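Local coordinates for ATP-dependent Clp protease adapter protein ClpS 2 (Agrobacterium tumefaciens, PDB 4YJM) that probably modulates the substrate specificity of ATP-dependent protein degradation by the ClpAP protease, as an adaptor that binds the N-terminal domain of the chaperone ClpA, at residues T40-A45 and K82-L87. Numbering follows the deposited sequence.
Sequences TVVLKA and KEATDL
V42 packs its two methyl groups on the neighbouring helix, CG1 chiefly on A84 and CG2 on L87, with L87 CD1 near both, and so joins helix 36-47 to helix 74-91 in the alpha/beta ClpS domain. Its CG1 stands anti to the backbone N (chi1 169°) and reaches the methyl of A84, with 3.8 Å between V42 CG1 and A84 CB. The same methyl comes within 4.0 Å of A84 O, so it also lies against the backbone of the second helix. CG2, beside V42's own backbone N, lies 4.2 Å from both L87 CB and L87 CD1, which sets the valine along the flank of the leucine. V42 and L87 run past each other in opposite directions. The small side chain of A84 is consistent with the close approach, V42 CA lying 6.3 Å from A84 CA.

F97 of strand 97-101, an outermost strand of the three-stranded antiparallel sheet, touches both V42 and A84, and V46 and F47 of helix 36-47 add to the packing on A84; V46 also touches L87. On another side of helix 74-91, K82 NZ bonds to the syn lone pair of D86 OD2 at 3.1 Å, a salt bridge one turn apart that stays within its own helix. T85 OG1 hydrogen-bonds to F97 N, tying this helix to the strand. The side-chain contacts between the segments are apolar, of van der Waals kind. V42 and A84 are shielded from water while L87 is open to solvent, so the hydrophobic effect probably contributes at the V42-A84 side, with F97, V46 and F47 sharing the packing.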
ATOM      1  N   THR A  40       5.422  -1.558  -8.250  1.00 29.22           N
ATOM      2  CA  THR A  40       5.464  -0.226  -8.832  1.00 32.40           C
ATOM      3  C   THR A  40       4.189   0.101  -9.624  1.00 36.57           C
ATOM      4  O   THR A  40       3.614   1.189  -9.468  1.00 29.75           O
ATOM      5  CB  THR A  40       6.697  -0.070  -9.724  1.00 45.08           C
ATOM      6  OG1 THR A  40       7.851   0.053  -8.892  1.00 44.32           O
ATOM      7  CG2 THR A  40       6.601   1.164 -10.612  1.00 41.76           C
ATOM      8  N   VAL A  41       3.707  -0.831 -10.441  1.00 29.24           N
ATOM      9  CA  VAL A  41       2.554  -0.510 -11.272  1.00 29.03           C
ATOM     10  C   VAL A  41       1.275  -0.562 -10.427  1.00 26.57           C
ATOM     11  O   VAL A  41       0.358   0.201 -10.688  1.00 29.33           O
ATOM     12  CB  VAL A  41       2.462  -1.439 -12.501  1.00 36.32           C
ATOM     13  CG1 VAL A  41       3.703  -1.274 -13.346  1.00 39.12           C
ATOM     14  CG2 VAL A  41       2.356  -2.901 -12.094  1.00 44.69           C
ATOM     15  N   VAL A  42       1.238  -1.375  -9.375  1.00 25.27           N
ATOM     16  CA  VAL A  42       0.100  -1.321  -8.445  1.00 23.32           C
ATOM     17  C   VAL A  42       0.030   0.035  -7.729  1.00 32.38           C
ATOM     18  O   VAL A  42      -1.028   0.666  -7.665  1.00 24.33           O
ATOM     19  CB  VAL A  42       0.151  -2.440  -7.410  1.00 27.84           C
ATOM     20  CG1 VAL A  42      -0.881  -2.224  -6.293  1.00 26.74           C
ATOM     21  CG2 VAL A  42      -0.112  -3.775  -8.103  1.00 30.96           C
ATOM     22  N   LEU A  43       1.165   0.499  -7.223  1.00 26.79           N
ATOM     23  CA  LEU A  43       1.228   1.797  -6.552  1.00 27.45           C
ATOM     24  C   LEU A  43       0.831   2.936  -7.484  1.00 26.70           C
ATOM     25  O   LEU A  43       0.198   3.913  -7.070  1.00 27.45           O
ATOM     26  CB  LEU A  43       2.644   2.067  -6.019  1.00 26.48           C
ATOM     27  CG  LEU A  43       3.109   1.136  -4.887  1.00 28.00           C
ATOM     28  CD1 LEU A  43       4.528   1.424  -4.500  1.00 25.49           C
ATOM     29  CD2 LEU A  43       2.225   1.289  -3.648  1.00 28.03           C
ATOM     30  N   LYS A  44       1.249   2.849  -8.747  1.00 26.63           N
ATOM     31  CA  LYS A  44       0.887   3.865  -9.710  1.00 30.91           C
ATOM     32  C   LYS A  44      -0.641   3.840  -9.963  1.00 34.30           C
ATOM     33  O   LYS A  44      -1.302   4.896  -9.998  1.00 32.19           O
ATOM     34  CB  LYS A  44       1.666   3.670 -11.024  1.00 32.83           C
ATOM     35  CG  LYS A  44       1.369   4.713 -12.109  1.00 55.13           C
ATOM     36  CD  LYS A  44       1.737   6.127 -11.652  1.00 94.24           C
ATOM     37  CE  LYS A  44       1.728   7.112 -12.810  1.00124.93           C
ATOM     38  NZ  LYS A  44       2.323   8.424 -12.430  1.00144.92           N
ATOM     39  N   ALA A  45      -1.192   2.654 -10.184  1.00 30.53           N
ATOM     40  CA  ALA A  45      -2.597   2.543 -10.614  1.00 34.05           C
ATOM     41  C   ALA A  45      -3.570   2.950  -9.497  1.00 28.42           C
ATOM     42  O   ALA A  45      -4.545   3.629  -9.748  1.00 31.09           O
ATOM     43  CB  ALA A  45      -2.912   1.130 -11.063  1.00 32.50           C
ATOM     44  N   LYS A  82      -7.750  -2.690  -0.122  1.00 27.68           N
ATOM     45  CA  LYS A  82      -8.306  -3.927  -0.663  1.00 27.57           C
ATOM     46  C   LYS A  82      -8.109  -4.024  -2.197  1.00 29.68           C
ATOM     47  O   LYS A  82      -7.814  -5.092  -2.706  1.00 27.25           O
ATOM     48  CB  LYS A  82      -9.777  -4.060  -0.335  1.00 31.54           C
ATOM     49  CG  LYS A  82     -10.470  -5.256  -1.045  1.00 31.70           C
ATOM     50  CD  LYS A  82     -11.752  -5.669  -0.362  1.00 51.94           C
ATOM     51  CE  LYS A  82     -12.322  -6.955  -0.971  1.00 60.65           C
ATOM     52  NZ  LYS A  82     -12.745  -6.746  -2.374  1.00 59.24           N
ATOM     53  N   GLU A  83      -8.260  -2.923  -2.931  1.00 25.88           N
ATOM     54  CA  GLU A  83      -8.067  -2.973  -4.392  1.00 30.54           C
ATOM     55  C   GLU A  83      -6.632  -3.328  -4.728  1.00 34.01           C
ATOM     56  O   GLU A  83      -6.380  -4.149  -5.634  1.00 32.58           O
ATOM     57  CB  GLU A  83      -8.444  -1.633  -5.062  1.00 25.86           C
ATOM     58  CG  GLU A  83      -9.945  -1.406  -5.089  1.00 41.81           C
ATOM     59  CD  GLU A  83     -10.328  -0.066  -5.741  1.00 55.61           C
ATOM     60  OE1 GLU A  83      -9.410   0.714  -6.058  1.00 55.22           O
ATOM     61  OE2 GLU A  83     -11.533   0.194  -5.915  1.00 77.24           O
ATOM     62  N   ALA A  84      -5.696  -2.735  -3.991  1.00 26.08           N
ATOM     63  CA  ALA A  84      -4.277  -2.949  -4.267  1.00 27.22           C
ATOM     64  C   ALA A  84      -3.864  -4.382  -3.882  1.00 39.34           C
ATOM     65  O   ALA A  84      -3.154  -5.078  -4.610  1.00 29.31           O
ATOM     66  CB  ALA A  84      -3.451  -1.942  -3.533  1.00 25.37           C
ATOM     67  N   THR A  85      -4.335  -4.839  -2.741  1.00 26.72           N
ATOM     68  CA  THR A  85      -4.116  -6.229  -2.364  1.00 26.00           C
ATOM     69  C   THR A  85      -4.702  -7.223  -3.361  1.00 33.35           C
ATOM     70  O   THR A  85      -4.098  -8.266  -3.624  1.00 32.70           O
ATOM     71  CB  THR A  85      -4.715  -6.527  -0.991  1.00 28.27           C
ATOM     72  OG1 THR A  85      -4.075  -5.722   0.013  1.00 29.21           O
ATOM     73  CG2 THR A  85      -4.549  -7.962  -0.634  1.00 29.77           C
ATOM     74  N   ASP A  86      -5.915  -6.950  -3.843  1.00 27.95           N
ATOM     75  CA  ASP A  86      -6.591  -7.860  -4.740  1.00 30.39           C
ATOM     76  C   ASP A  86      -5.798  -8.022  -6.042  1.00 32.53           C
ATOM     77  O   ASP A  86      -5.815  -9.075  -6.651  1.00 32.99           O
ATOM     78  CB  ASP A  86      -8.022  -7.376  -5.093  1.00 39.04           C
ATOM     79  CG  ASP A  86      -9.069  -7.644  -3.978  1.00 40.23           C
ATOM     80  OD1 ASP A  86      -8.765  -8.409  -3.032  1.00 42.63           O
ATOM     81  OD2 ASP A  86     -10.177  -7.067  -4.059  1.00 48.33           O
ATOM     82  N   LEU A  87      -5.144  -6.964  -6.486  1.00 30.29           N
ATOM     83  CA  LEU A  87      -4.388  -7.070  -7.727  1.00 32.92           C
ATOM     84  C   LEU A  87      -3.281  -8.127  -7.557  1.00 33.83           C
ATOM     85  O   LEU A  87      -3.049  -8.962  -8.448  1.00 34.27           O
ATOM     86  CB  LEU A  87      -3.823  -5.703  -8.106  1.00 27.37           C
ATOM     87  CG  LEU A  87      -4.827  -4.697  -8.704  1.00 25.67           C
ATOM     88  CD1 LEU A  87      -4.268  -3.290  -8.623  1.00 27.27           C
ATOM     89  CD2 LEU A  87      -5.158  -5.120 -10.159  1.00 28.08           C
TER